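Local coordinates for protein monoglyceride lipase (Saccharomyces cerevisiae, PDB 4ZWN) that hydrolyses monoacylglycerols to free fatty acids and glycerol, with a strong preference for monounsaturated substrates, and also takes part in fatty acid ethyl ester breakdown, at residues 111-116 with 240-245; 87-92 with 326-331; 299-302 with 307-310. The protein carries 2 engineered substitutions. All coordinates share one frame; numbering follows the deposited sequence.

Overall arrangement
The three contacts lie at separate places on one alpha/beta-hydrolase domain, and none touches another. Interaction 1 joins the start of helix 113-134 to helix 233-248, and the side chain of its Arg-242 comes within about 10 Å of that of Ser-144, the inferred nucleophile. Interaction 3 belongs to the loop that carries His-302, probably of the charge relay. Its centre lies about 26 Å from that of interaction 1, on the opposite side of the chain's centre. Interaction 2, remote from these residues, brings strand 89-94 to the C-terminal tail; its centre is about 30 Å from that of interaction 1 and about 25 Å from that of interaction 3.

Interaction 1 of 3, residues 111-116 with 240-245; sequences TDEYHV and MQRGAK
The backbones of 111-116 and 240-245 stay well apart, Glu-113 CA and Arg-242 CA being the nearest pair at 8.4 Å, and long side chains span the interval. Arg-242 donates from NH1 to Glu-113 OE1 in a salt bridge whose modelled length, very short, is doubtful. The carboxylate lies at the edge of the guanidinium, near its plane, although the two planes are turned 38° apart. CG of Glu-113 stands anti to the backbone N (chi1 178°), and a bend at chi2 then carries the carboxylate across to the arginine. CG1 of Val-116 lies over one face of the same guanidinium, offset toward its rim, while Val-116 CG2 is 3.9 Å from Arg-242 NH2. With only an alanine here, the guanidinium would probably lose part of the cover on that face and be freer to swing beside Glu-113. The other carboxylate oxygen, Glu-113 OE2, accepts from a water at 2.8 Å that in turn accepts from Lys-245 NZ, so both basic residues are tied to one acid. Asp-112 caps the helix start: its OD1 takes His-115 N at 3.1 Å and His-115 ND1 at 2.8 Å. The backbone N of Glu-113 is bonded to Asp-238, a further link between helices 113-134 and 233-248. Helix 145-156 packs against both, Ile-149 touching Val-116 and Arg-242.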
ATOM      1  N   THR A 111     -15.262  -4.929   5.201  1.00 35.72           N
ATOM      2  CA  THR A 111     -14.441  -6.015   4.692  1.00 33.89           C
ATOM      3  C   THR A 111     -13.822  -6.771   5.857  1.00 35.62           C
ATOM      4  O   THR A 111     -13.975  -6.376   7.015  1.00 34.95           O
ATOM      5  CB  THR A 111     -13.330  -5.509   3.754  1.00 37.25           C
ATOM      6  OG1 THR A 111     -12.668  -6.625   3.146  1.00 32.70           O
ATOM      7  CG2 THR A 111     -12.318  -4.669   4.520  1.00 35.27           C
ATOM      8  N   ASP A 112     -13.131  -7.864   5.553  1.00 30.78           N
ATOM      9  CA  ASP A 112     -12.453  -8.629   6.590  1.00 37.22           C
ATOM     10  C   ASP A 112     -11.224  -9.347   6.039  1.00 34.09           C
ATOM     11  O   ASP A 112     -10.951  -9.294   4.838  1.00 34.67           O
ATOM     12  CB  ASP A 112     -13.416  -9.632   7.238  1.00 33.21           C
ATOM     13  CG  ASP A 112     -14.132 -10.507   6.224  1.00 39.05           C
ATOM     14  OD1 ASP A 112     -13.551 -10.816   5.162  1.00 42.13           O
ATOM     15  OD2 ASP A 112     -15.288 -10.894   6.498  1.00 43.71           O
ATOM     16  N   GLU A 113     -10.502 -10.019   6.932  1.00 30.03           N
ATOM     17  CA  GLU A 113      -9.265 -10.714   6.599  1.00 31.50           C
ATOM     18  C   GLU A 113      -9.411 -11.626   5.383  1.00 34.59           C
ATOM     19  O   GLU A 113      -8.569 -11.609   4.483  1.00 33.37           O
ATOM     20  CB  GLU A 113      -8.782 -11.524   7.805  1.00 28.28           C
ATOM     21  CG  GLU A 113      -7.522 -12.333   7.554  1.00 27.59           C
ATOM     22  CD  GLU A 113      -6.265 -11.480   7.533  1.00 36.74           C
ATOM     23  OE1 GLU A 113      -6.338 -10.290   7.907  1.00 35.61           O
ATOM     24  OE2 GLU A 113      -5.199 -12.007   7.148  1.00 37.94           O
ATOM     25  N   TYR A 114     -10.486 -12.409   5.355  1.00 36.82           N
ATOM     26  CA  TYR A 114     -10.726 -13.329   4.247  1.00 36.38           C
ATOM     27  C   TYR A 114     -10.817 -12.594   2.913  1.00 35.34           C
ATOM     28  O   TYR A 114     -10.095 -12.919   1.972  1.00 38.68           O
ATOM     29  CB  TYR A 114     -12.005 -14.142   4.477  1.00 37.12           C
ATOM     30  CG  TYR A 114     -12.419 -14.944   3.262  1.00 37.10           C
ATOM     31  CD1 TYR A 114     -11.777 -16.134   2.936  1.00 39.32           C
ATOM     32  CD2 TYR A 114     -13.442 -14.503   2.430  1.00 39.85           C
ATOM     33  CE1 TYR A 114     -12.146 -16.864   1.819  1.00 39.51           C
ATOM     34  CE2 TYR A 114     -13.816 -15.226   1.311  1.00 41.56           C
ATOM     35  CZ  TYR A 114     -13.166 -16.405   1.011  1.00 42.29           C
ATOM     36  OH  TYR A 114     -13.539 -17.126  -0.101  1.00 52.37           O
ATOM     37  N   HIS A 115     -11.703 -11.605   2.837  1.00 36.15           N
ATOM     38  CA  HIS A 115     -11.925 -10.874   1.592  1.00 39.51           C
ATOM     39  C   HIS A 115     -10.691 -10.108   1.143  1.00 39.21           C
ATOM     40  O   HIS A 115     -10.423 -10.011  -0.055  1.00 38.40           O
ATOM     41  CB  HIS A 115     -13.097  -9.900   1.735  1.00 43.20           C
ATOM     42  CG  HIS A 115     -14.438 -10.562   1.693  1.00 42.62           C
ATOM     43  ND1 HIS A 115     -15.104 -10.963   2.830  1.00 46.68           N
ATOM     44  CD2 HIS A 115     -15.233 -10.896   0.651  1.00 43.74           C
ATOM     45  CE1 HIS A 115     -16.256 -11.514   2.491  1.00 40.93           C
ATOM     46  NE2 HIS A 115     -16.358 -11.487   1.174  1.00 41.93           N
ATOM     47  N   VAL A 116      -9.956  -9.558   2.106  1.00 38.10           N
ATOM     48  CA  VAL A 116      -8.761  -8.776   1.815  1.00 35.17           C
ATOM     49  C   VAL A 116      -7.790  -9.572   0.943  1.00 35.64           C
ATOM     50  O   VAL A 116      -7.324  -9.086  -0.088  1.00 34.39           O
ATOM     51  CB  VAL A 116      -8.053  -8.327   3.111  1.00 35.08           C
ATOM     52  CG1 VAL A 116      -6.625  -7.884   2.821  1.00 31.67           C
ATOM     53  CG2 VAL A 116      -8.838  -7.209   3.785  1.00 33.93           C
ATOM     54  N   MET A 240      -5.209  -4.325  12.004  1.00 34.80           N
ATOM     55  CA  MET A 240      -4.432  -4.034  13.205  1.00 33.20           C
ATOM     56  C   MET A 240      -3.735  -5.305  13.665  1.00 31.47           C
ATOM     57  O   MET A 240      -2.545  -5.289  13.988  1.00 32.39           O
ATOM     58  CB  MET A 240      -5.318  -3.475  14.321  1.00 36.52           C
ATOM     59  CG  MET A 240      -5.732  -2.025  14.125  1.00 33.78           C
ATOM     60  SD  MET A 240      -4.377  -0.866  14.357  1.00 40.16           S
ATOM     61  CE  MET A 240      -3.983  -1.167  16.080  1.00 35.36           C
ATOM     62  N   GLN A 241      -4.482  -6.404  13.680  1.00 28.29           N
ATOM     63  CA  GLN A 241      -3.949  -7.700  14.085  1.00 37.34           C
ATOM     64  C   GLN A 241      -2.937  -8.202  13.068  1.00 34.94           C
ATOM     65  O   GLN A 241      -1.927  -8.812  13.423  1.00 33.35           O
ATOM     66  CB  GLN A 241      -5.078  -8.717  14.253  1.00 34.48           C
ATOM     67  CG  GLN A 241      -4.608 -10.106  14.643  1.00 40.57           C
ATOM     68  CD  GLN A 241      -5.761 -11.060  14.879  1.00 48.90           C
ATOM     69  OE1 GLN A 241      -6.533 -11.359  13.966  1.00 42.71           O
ATOM     70  NE2 GLN A 241      -5.889 -11.538  16.111  1.00 60.19           N
ATOM     71  N   ARG A 242      -3.229  -7.930  11.800  1.00 37.64           N
ATOM     72  CA  ARG A 242      -2.360  -8.283  10.685  1.00 34.52           C
ATOM     73  C   ARG A 242      -0.925  -7.844  10.939  1.00 33.75           C
ATOM     74  O   ARG A 242       0.008  -8.640  10.828  1.00 32.32           O
ATOM     75  CB  ARG A 242      -2.883  -7.645   9.396  1.00 37.51           C
ATOM     76  CG  ARG A 242      -2.458  -8.339   8.129  1.00 34.31           C
ATOM     77  CD  ARG A 242      -3.658  -8.572   7.231  1.00 36.73           C
ATOM     78  NE  ARG A 242      -4.266  -7.324   6.788  1.00 41.28           N
ATOM     79  CZ  ARG A 242      -5.578  -7.126   6.679  1.00 38.81           C
ATOM     80  NH1 ARG A 242      -6.428  -8.093   6.991  1.00 35.45           N
ATOM     81  NH2 ARG A 242      -6.041  -5.958   6.258  1.00 39.18           N
ATOM     82  N   GLY A 243      -0.762  -6.572  11.295  1.00 30.13           N
ATOM     83  CA  GLY A 243       0.552  -6.009  11.557  1.00 36.09           C
ATOM     84  C   GLY A 243       1.155  -6.466  12.871  1.00 32.69           C
ATOM     85  O   GLY A 243       2.361  -6.699  12.958  1.00 39.47           O
ATOM     86  N   ALA A 244       0.316  -6.592  13.894  1.00 30.85           N
ATOM     87  CA  ALA A 244       0.770  -7.036  15.206  1.00 30.64           C
ATOM     88  C   ALA A 244       1.349  -8.442  15.136  1.00 33.41           C
ATOM     89  O   ALA A 244       2.289  -8.775  15.860  1.00 31.67           O
ATOM     90  CB  ALA A 244      -0.373  -6.985  16.210  1.00 30.87           C
ATOM     91  N   LYS A 245       0.775  -9.265  14.262  1.00 35.51           N
ATOM     92  CA  LYS A 245       1.237 -10.634  14.072  1.00 37.44           C
ATOM     93  C   LYS A 245       2.684 -10.643  13.598  1.00 34.54           C
ATOM     94  O   LYS A 245       3.487 -11.474  14.026  1.00 34.76           O
ATOM     95  CB  LYS A 245       0.346 -11.371  13.068  1.00 35.61           C
ATOM     96  CG  LYS A 245       0.854 -12.759  12.688  1.00 35.17           C
ATOM     97  CD  LYS A 245      -0.061 -13.425  11.674  1.00 31.30           C
ATOM     98  CE  LYS A 245      -0.239 -12.548  10.442  1.00 36.01           C
ATOM     99  NZ  LYS A 245      -1.233 -13.110   9.487  1.00 40.03           N
TER
HETATM  100  O   HOH W   1      -2.451 -11.645   7.387  1.00 33.84           O

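Interaction 2 of 3, residues 87-92 with 326-331; sequences NGYESF and KHTTTE
The phenol oxygen of Tyr-89 and the hydroxyl of Thr-328 face each other 3.1 Å apart, OH to OG1, and each is gripped by groups beyond the two segments. Tyr-89 OH is hydrogen-bonded to Asp-325 and to Arg-61 NE, while Thr-328 OG1 is bonded to Arg-61 NH2 and to the carbonyl O of Leu-324. One guanidinium therefore serves both oxygens, and the buried tyrosine's polar end sits close to a carboxylate and a cation that probably polarise its hydroxyl. OG1 approaches at the edge of the ring, near its plane, and lies 4.1 Å from Tyr-89 CZ. The two side chains come from opposite directions, and the contact is confined to their polar ends. The backbones remain far apart, with 10.5 Å between Tyr-89 CA and Thr-328 CA. In Thr-328 the hydroxyl lies between the backbone N and the carbonyl carbon (chi1 57°), a rotamer that lets OG1 reach both Tyr-89 and the last turn of helix 310-326. Leu-84 of helix 78-86 and Leu-324 of helix 310-326 touch the tyrosine side chain. His-327, the first residue to leave helical geometry, is itself held by Asp-291. The arrangement joins strand 89-94, in the central sheet of the alpha/beta-hydrolase fold, to the segment that follows its final helix, two parts of the chain that are distant in sequence.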
ATOM      1  N   ASN A  87       9.391   5.742 -16.360  1.00 37.80           N
ATOM      2  CA  ASN A  87      10.649   5.023 -16.184  1.00 36.69           C
ATOM      3  C   ASN A  87      10.563   3.546 -16.541  1.00 36.43           C
ATOM      4  O   ASN A  87      11.352   2.735 -16.054  1.00 41.59           O
ATOM      5  CB  ASN A  87      11.143   5.182 -14.750  1.00 33.42           C
ATOM      6  CG  ASN A  87      11.561   6.602 -14.440  1.00 36.60           C
ATOM      7  OD1 ASN A  87      12.722   6.973 -14.624  1.00 42.21           O
ATOM      8  ND2 ASN A  87      10.614   7.409 -13.978  1.00 34.41           N
ATOM      9  N   GLY A  88       9.603   3.203 -17.392  1.00 36.88           N
ATOM     10  CA  GLY A  88       9.531   1.874 -17.969  1.00 36.48           C
ATOM     11  C   GLY A  88       8.885   0.810 -17.105  1.00 39.17           C
ATOM     12  O   GLY A  88       9.221  -0.368 -17.221  1.00 41.42           O
ATOM     13  N   TYR A  89       7.952   1.215 -16.247  1.00 41.32           N
ATOM     14  CA  TYR A  89       7.251   0.263 -15.391  1.00 38.59           C
ATOM     15  C   TYR A  89       5.736   0.425 -15.450  1.00 36.69           C
ATOM     16  O   TYR A  89       5.202   1.518 -15.249  1.00 34.20           O
ATOM     17  CB  TYR A  89       7.728   0.393 -13.943  1.00 37.40           C
ATOM     18  CG  TYR A  89       9.151  -0.069 -13.746  1.00 41.38           C
ATOM     19  CD1 TYR A  89       9.445  -1.416 -13.578  1.00 35.20           C
ATOM     20  CD2 TYR A  89      10.201   0.840 -13.740  1.00 40.02           C
ATOM     21  CE1 TYR A  89      10.746  -1.845 -13.406  1.00 37.67           C
ATOM     22  CE2 TYR A  89      11.502   0.422 -13.567  1.00 39.31           C
ATOM     23  CZ  TYR A  89      11.770  -0.921 -13.403  1.00 42.47           C
ATOM     24  OH  TYR A  89      13.067  -1.340 -13.231  1.00 40.19           O
ATOM     25  N   GLU A  90       5.052  -0.681 -15.727  1.00 36.66           N
ATOM     26  CA  GLU A  90       3.597  -0.710 -15.699  1.00 35.85           C
ATOM     27  C   GLU A  90       3.096  -0.729 -14.261  1.00 37.12           C
ATOM     28  O   GLU A  90       3.771  -1.240 -13.367  1.00 38.80           O
ATOM     29  CB  GLU A  90       3.066  -1.929 -16.455  1.00 36.45           C
ATOM     30  CG  GLU A  90       3.364  -1.918 -17.942  1.00 37.85           C
ATOM     31  CD  GLU A  90       2.903  -3.183 -18.640  1.00 41.77           C
ATOM     32  OE1 GLU A  90       2.670  -4.199 -17.948  1.00 36.29           O
ATOM     33  OE2 GLU A  90       2.769  -3.160 -19.883  1.00 41.68           O
ATOM     34  N   SER A  91       1.911  -0.171 -14.042  1.00 35.41           N
ATOM     35  CA  SER A  91       1.283  -0.214 -12.728  1.00 33.82           C
ATOM     36  C   SER A  91      -0.119  -0.796 -12.803  1.00 38.59           C
ATOM     37  O   SER A  91      -0.828  -0.622 -13.796  1.00 37.02           O
ATOM     38  CB  SER A  91       1.222   1.181 -12.102  1.00 33.28           C
ATOM     39  OG  SER A  91       2.512   1.682 -11.808  1.00 35.83           O
ATOM     40  N   PHE A  92      -0.510  -1.491 -11.742  1.00 38.34           N
ATOM     41  CA  PHE A  92      -1.879  -1.942 -11.585  1.00 32.01           C
ATOM     42  C   PHE A  92      -2.317  -1.686 -10.155  1.00 35.68           C
ATOM     43  O   PHE A  92      -1.647  -2.099  -9.208  1.00 36.40           O
ATOM     44  CB  PHE A  92      -2.026  -3.426 -11.928  1.00 36.45           C
ATOM     45  CG  PHE A  92      -3.456  -3.905 -11.941  1.00 40.22           C
ATOM     46  CD1 PHE A  92      -4.083  -4.299 -10.770  1.00 38.58           C
ATOM     47  CD2 PHE A  92      -4.173  -3.956 -13.126  1.00 40.25           C
ATOM     48  CE1 PHE A  92      -5.397  -4.735 -10.780  1.00 42.85           C
ATOM     49  CE2 PHE A  92      -5.486  -4.391 -13.143  1.00 41.32           C
ATOM     50  CZ  PHE A  92      -6.099  -4.780 -11.970  1.00 37.48           C
ATOM     51  N   LYS A 326      17.556  -2.819 -10.601  1.00 34.66           N
ATOM     52  CA  LYS A 326      18.502  -3.823 -10.129  1.00 40.39           C
ATOM     53  C   LYS A 326      17.927  -5.238 -10.228  1.00 42.77           C
ATOM     54  O   LYS A 326      18.660  -6.196 -10.482  1.00 40.40           O
ATOM     55  CB  LYS A 326      18.918  -3.519  -8.689  1.00 34.97           C
ATOM     56  CG  LYS A 326      20.006  -4.427  -8.153  1.00 45.14           C
ATOM     57  CD  LYS A 326      20.337  -4.098  -6.709  1.00 46.77           C
ATOM     58  CE  LYS A 326      21.490  -4.949  -6.211  1.00 53.72           C
ATOM     59  NZ  LYS A 326      21.240  -6.396  -6.466  1.00 56.92           N
ATOM     60  N   HIS A 327      16.614  -5.361 -10.051  1.00 39.67           N
ATOM     61  CA  HIS A 327      15.968  -6.670 -10.050  1.00 38.81           C
ATOM     62  C   HIS A 327      15.253  -6.934 -11.366  1.00 40.09           C
ATOM     63  O   HIS A 327      14.439  -7.868 -11.491  1.00 40.04           O
ATOM     64  CB  HIS A 327      15.016  -6.780  -8.869  1.00 35.18           C
ATOM     65  CG  HIS A 327      15.709  -6.721  -7.546  1.00 40.64           C
ATOM     66  ND1 HIS A 327      16.039  -5.532  -6.926  1.00 34.92           N
ATOM     67  CD2 HIS A 327      16.157  -7.706  -6.729  1.00 35.70           C
ATOM     68  CE1 HIS A 327      16.648  -5.789  -5.783  1.00 37.35           C
ATOM     69  NE2 HIS A 327      16.733  -7.098  -5.639  1.00 35.14           N
ATOM     70  N   THR A 328      15.591  -6.111 -12.358  1.00 42.12           N
ATOM     71  CA  THR A 328      15.203  -6.382 -13.747  1.00 49.51           C
ATOM     72  C   THR A 328      16.382  -6.210 -14.719  1.00 55.56           C
ATOM     73  O   THR A 328      16.208  -6.102 -15.958  1.00 62.54           O
ATOM     74  CB  THR A 328      14.001  -5.497 -14.193  1.00 46.26           C
ATOM     75  OG1 THR A 328      14.307  -4.111 -14.032  1.00 36.83           O
ATOM     76  CG2 THR A 328      12.757  -5.818 -13.361  1.00 34.67           C
ATOM     77  N   THR A 329      17.588  -6.183 -14.161  1.00 60.62           N
ATOM     78  CA  THR A 329      18.799  -6.028 -14.958  1.00 68.02           C
ATOM     79  C   THR A 329      19.161  -7.329 -15.667  1.00 80.33           C
ATOM     80  O   THR A 329      19.349  -8.364 -15.028  1.00 81.52           O
ATOM     81  CB  THR A 329      19.990  -5.577 -14.094  1.00 66.92           C
ATOM     82  OG1 THR A 329      21.167  -5.490 -14.907  1.00 72.76           O
ATOM     83  CG2 THR A 329      20.232  -6.564 -12.963  1.00 61.59           C
ATOM     84  N   THR A 330      19.257  -7.269 -16.991  1.00 88.27           N
ATOM     85  CA  THR A 330      19.596  -8.441 -17.789  1.00 92.58           C
ATOM     86  C   THR A 330      20.793  -8.166 -18.693  1.00 91.77           C
ATOM     87  O   THR A 330      21.927  -8.513 -18.361  1.00 94.57           O
ATOM     88  CB  THR A 330      18.406  -8.899 -18.653  1.00 90.81           C
ATOM     89  OG1 THR A 330      17.903  -7.788 -19.405  1.00 89.57           O
ATOM     90  CG2 THR A 330      17.296  -9.459 -17.778  1.00 80.95           C
ATOM     91  N   GLU A 331      20.534  -7.542 -19.837  1.00 94.44           N
ATOM     92  CA  GLU A 331      21.588  -7.219 -20.791  1.00 85.81           C
ATOM     93  C   GLU A 331      21.020  -7.002 -22.189  1.00 76.68           C
ATOM     94  O   GLU A 331      20.140  -6.165 -22.390  1.00 71.68           O
ATOM     95  CB  GLU A 331      22.643  -8.327 -20.817  1.00 82.96           C
ATOM     96  CG  GLU A 331      24.027  -7.877 -20.376  1.00 95.67           C
ATOM     97  CD  GLU A 331      25.074  -8.959 -20.552  1.00 97.12           C
ATOM     98  OE1 GLU A 331      24.831  -9.903 -21.334  1.00 94.83           O
ATOM     99  OE2 GLU A 331      26.142  -8.865 -19.911  1.00 91.28           O
TER

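Interaction 3 of 3, residues 299-302 with 307-310; sequences GARH and LETD
The loop bearing the histidine inferred to be catalytic in this alpha/beta-hydrolase fold, between strand 292-297 and helix 310-326, folds back on itself here, bringing Glu-308 against the residues just ahead of His-302. Arg-301 N makes a weak hydrogen bond to Glu-308 OE2, 3.2 Å long and bent to 122° at the hydrogen. The same oxygen is 3.1 Å from Arg-301 CB and 3.6 Å from Arg-301 CG, beside the start of the arginine chain. No salt bridge forms between the pair: Arg-301 is extended from CG to NE, which takes its guanidinium farther from the carboxylate, and the closest charged atoms, Arg-301 NE and Glu-308 OE2, are 5.0 Å apart. The two side chains cross at about a right angle. Next along the chain, His-302 is bonded through ND1 to Asp-272 and touches Ser-144, its partners in the inferred catalytic triad. Thr-309 caps helix 310-326 through the backbone N of Val-312. A bend at chi2 (-69°) turns the Glu-308 carboxylate back over its own backbone, where OE1, also bonded to Ser-212 OG, accepts from Thr-309 N at 3.0 Å on its anti side.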
ATOM      1  N   GLY A 299      13.271  13.733   7.694  1.00 38.23           N
ATOM      2  CA  GLY A 299      12.372  14.790   7.327  1.00 32.91           C
ATOM      3  C   GLY A 299      11.107  14.316   6.690  1.00 40.22           C
ATOM      4  O   GLY A 299      10.251  15.082   6.364  1.00 46.39           O
ATOM      5  N   ALA A 300      10.978  13.027   6.495  1.00 41.07           N
ATOM      6  CA  ALA A 300       9.794  12.526   5.856  1.00 36.63           C
ATOM      7  C   ALA A 300       8.818  11.974   6.853  1.00 32.42           C
ATOM      8  O   ALA A 300       9.149  11.707   7.947  1.00 35.89           O
ATOM      9  CB  ALA A 300      10.137  11.524   4.793  1.00 28.46           C
ATOM     10  N   ARG A 301       7.585  11.870   6.447  1.00 35.88           N
ATOM     11  CA  ARG A 301       6.509  11.528   7.317  1.00 35.84           C
ATOM     12  C   ARG A 301       5.825  10.321   6.752  1.00 32.45           C
ATOM     13  O   ARG A 301       6.438   9.532   6.103  1.00 37.90           O
ATOM     14  CB  ARG A 301       5.555  12.693   7.436  1.00 30.83           C
ATOM     15  CG  ARG A 301       6.121  13.800   8.278  1.00 32.27           C
ATOM     16  CD  ARG A 301       5.132  14.859   8.650  1.00 36.70           C
ATOM     17  NE  ARG A 301       5.787  15.936   9.371  1.00 44.78           N
ATOM     18  CZ  ARG A 301       5.250  17.109   9.682  1.00 44.33           C
ATOM     19  NH1 ARG A 301       4.032  17.425   9.351  1.00 41.42           N
ATOM     20  NH2 ARG A 301       5.965  17.987  10.317  1.00 42.80           N
ATOM     21  N   HIS A 302       4.554  10.163   7.016  1.00 35.95           N
ATOM     22  CA  HIS A 302       3.840   8.981   6.541  1.00 34.11           C
ATOM     23  C   HIS A 302       3.653   8.611   5.067  1.00 30.84           C
ATOM     24  O   HIS A 302       4.103   7.551   4.634  1.00 37.17           O
ATOM     25  CB  HIS A 302       2.447   9.017   7.167  1.00 32.04           C
ATOM     26  CG  HIS A 302       1.718   7.711   7.092  1.00 33.50           C
ATOM     27  ND1 HIS A 302       2.283   6.522   7.494  1.00 28.19           N
ATOM     28  CD2 HIS A 302       0.471   7.411   6.663  1.00 35.11           C
ATOM     29  CE1 HIS A 302       1.414   5.540   7.316  1.00 30.64           C
ATOM     30  NE2 HIS A 302       0.305   6.056   6.811  1.00 33.67           N
ATOM     31  N   LEU A 307       1.862  11.823  -0.969  1.00 34.62           N
ATOM     32  CA  LEU A 307       1.411  13.129  -0.498  1.00 37.86           C
ATOM     33  C   LEU A 307       2.515  14.006   0.094  1.00 30.62           C
ATOM     34  O   LEU A 307       2.248  15.106   0.568  1.00 32.08           O
ATOM     35  CB  LEU A 307       0.292  12.936   0.531  1.00 36.31           C
ATOM     36  CG  LEU A 307      -0.921  12.168  -0.009  1.00 40.10           C
ATOM     37  CD1 LEU A 307      -1.932  11.877   1.089  1.00 32.19           C
ATOM     38  CD2 LEU A 307      -1.573  12.929  -1.164  1.00 35.30           C
ATOM     39  N   GLU A 308       3.755  13.533   0.056  1.00 33.76           N
ATOM     40  CA  GLU A 308       4.862  14.306   0.616  1.00 35.19           C
ATOM     41  C   GLU A 308       5.416  15.336  -0.364  1.00 33.10           C
ATOM     42  O   GLU A 308       4.937  15.461  -1.491  1.00 38.68           O
ATOM     43  CB  GLU A 308       5.985  13.376   1.080  1.00 34.91           C
ATOM     44  CG  GLU A 308       5.915  13.007   2.555  1.00 34.60           C
ATOM     45  CD  GLU A 308       6.206  14.187   3.474  1.00 37.73           C
ATOM     46  OE1 GLU A 308       6.666  15.238   2.980  1.00 40.89           O
ATOM     47  OE2 GLU A 308       5.978  14.061   4.694  1.00 41.70           O
ATOM     48  N   THR A 309       6.429  16.073   0.079  1.00 34.77           N
ATOM     49  CA  THR A 309       7.042  17.117  -0.735  1.00 35.81           C
ATOM     50  C   THR A 309       7.764  16.528  -1.936  1.00 39.53           C
ATOM     51  O   THR A 309       8.094  15.340  -1.952  1.00 41.81           O
ATOM     52  CB  THR A 309       8.046  17.960   0.077  1.00 33.72           C
ATOM     53  OG1 THR A 309       9.163  17.144   0.461  1.00 39.95           O
ATOM     54  CG2 THR A 309       7.390  18.536   1.316  1.00 30.03           C
ATOM     55  N   ASP A 310       8.008  17.368  -2.938  1.00 40.65           N
ATOM     56  CA  ASP A 310       8.738  16.955  -4.131  1.00 43.43           C
ATOM     57  C   ASP A 310      10.121  16.441  -3.767  1.00 38.27           C
ATOM     58  O   ASP A 310      10.608  15.481  -4.358  1.00 38.25           O
ATOM     59  CB  ASP A 310       8.856  18.114  -5.123  1.00 40.33           C
ATOM     60  CG  ASP A 310       7.564  18.381  -5.862  1.00 41.27           C
ATOM     61  OD1 ASP A 310       6.533  17.781  -5.497  1.00 44.37           O
ATOM     62  OD2 ASP A 310       7.580  19.196  -6.808  1.00 54.65           O
TER